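START domain-containing protein 10 (Homo sapiens, PDB 6SER) binds phospholipids and transfers phosphatidylcholine and phosphatidylethanolamine between membranes, favouring species with a saturated sn-1 chain and an unsaturated sn-2 chain. Local coordinates at residues 24-27 and 28-31. Numbering follows the deposited sequence.
Sequences VPDD and QDFR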
# COMPACT_ATOMS: atom_id res chain seq x y z
N VAL A 24 5.56 -7.90 13.50
CA VAL A 24 4.39 -7.02 13.39
C VAL A 24 4.82 -5.60 13.75
O VAL A 24 5.57 -5.40 14.71
CB VAL A 24 3.23 -7.51 14.28
CG1 VAL A 24 3.56 -8.86 14.92
CG2 VAL A 24 2.79 -6.49 15.32
N PRO A 25 4.43 -4.59 12.96
CA PRO A 25 4.95 -3.24 13.18
C PRO A 25 4.66 -2.75 14.59
O PRO A 25 3.53 -2.85 15.08
CB PRO A 25 4.19 -2.41 12.13
CG PRO A 25 3.90 -3.39 11.04
CD PRO A 25 3.63 -4.69 11.73
N ASP A 26 5.69 -2.24 15.25
CA ASP A 26 5.49 -1.71 16.59
C ASP A 26 5.23 -0.21 16.50
O ASP A 26 5.10 0.36 15.42
CB ASP A 26 6.68 -2.04 17.49
CG ASP A 26 7.97 -1.37 17.05
OD1 ASP A 26 7.99 -0.69 16.01
OD2 ASP A 26 8.97 -1.53 17.77
N ASP A 27 5.16 0.43 17.66
CA ASP A 27 4.77 1.83 17.70
C ASP A 27 5.79 2.72 17.01
O ASP A 27 5.43 3.73 16.39
CB ASP A 27 4.58 2.27 19.15
CG ASP A 27 3.41 3.21 19.31
OD1 ASP A 27 2.34 2.74 19.76
OD2 ASP A 27 3.56 4.40 18.98
N GLN A 28 7.07 2.37 17.11
CA GLN A 28 8.11 3.18 16.47
C GLN A 28 8.04 3.06 14.95
O GLN A 28 8.33 4.04 14.24
CB GLN A 28 9.48 2.76 16.99
CG GLN A 28 10.68 3.37 16.29
CD GLN A 28 10.81 4.87 16.49
OE1 GLN A 28 10.21 5.44 17.41
NE2 GLN A 28 11.59 5.52 15.63
N ASP A 29 7.63 1.90 14.42
CA ASP A 29 7.55 1.74 12.97
C ASP A 29 6.49 2.65 12.37
O ASP A 29 6.71 3.26 11.31
CB ASP A 29 7.26 0.28 12.60
CG ASP A 29 8.45 -0.64 12.86
OD1 ASP A 29 8.25 -1.72 13.46
OD2 ASP A 29 9.58 -0.29 12.47
N PHE A 30 5.41 2.85 13.08
CA PHE A 30 4.33 3.76 12.64
C PHE A 30 4.85 5.19 12.68
O PHE A 30 4.58 5.96 11.84
CB PHE A 30 3.08 3.57 13.49
CG PHE A 30 2.25 2.39 13.09
CD1 PHE A 30 1.48 2.43 11.97
CD2 PHE A 30 2.23 1.25 13.84
CE1 PHE A 30 0.69 1.35 11.61
CE2 PHE A 30 1.47 0.16 13.47
CZ PHE A 30 0.69 0.22 12.36
N ARG A 31 5.64 5.51 13.69
CA ARG A 31 6.19 6.86 13.85
C ARG A 31 7.20 7.15 12.74
O ARG A 31 7.12 8.15 12.11
CB ARG A 31 6.78 7.02 15.25
CG ARG A 31 5.71 7.34 16.29
CD ARG A 31 6.19 7.97 17.56
NE ARG A 31 7.24 7.11 18.03
CZ ARG A 31 7.18 6.37 19.11
NH1 ARG A 31 6.12 6.44 19.89
NH2 ARG A 31 8.18 5.57 19.39
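Asp26 and Asp29 exchange side-chain-to-backbone hydrogen bonds in a capping box that starts helix 27-38. As N-cap, Asp26 holds CG between its backbone N and carbonyl carbon (chi1 65°), which brings OD1 to the amide Asp29 N at 3.1 Å, met nearly along the C-O axis. In return Asp26 N donates to Asp29 OD1 at 3.2 Å, meeting that oxygen on its anti side, slightly out of the carboxylate plane. The two side chains cross at about a right angle and bring Asp26 OD1 within 2.8 Å of Asp29 OD1, a pairing of like charges that the two amide donors and the positive end of the helix dipole would be expected to ease. Asp26 O receives weak bonds from Asp29 N and Phe30 N; the firmer i+4 bond runs from Arg31 N to Asp27 O.

One turn on, Arg31 bends at chi3 (-52°), laying one guanidinium face over Asp27 O. Its NH2 donates in plane to Gln28 OE1 at 2.8 Å, an almost straight bond that helps fix the group's rotation. Asp27 OD2 sits 3.4 Å from Arg31 NH1, a salt bridge well off the guanidinium plane.

On the buried side, Pro25 CB packs obliquely against Phe30 CE2 at 4.0 Å. Both side chains rest on strands 127-139 and 142-151, Pro25 against Leu133 and Met146, Phe30 against Leu137 and Ile144, seating the start of this N-terminal helix on the curved START-domain sheet.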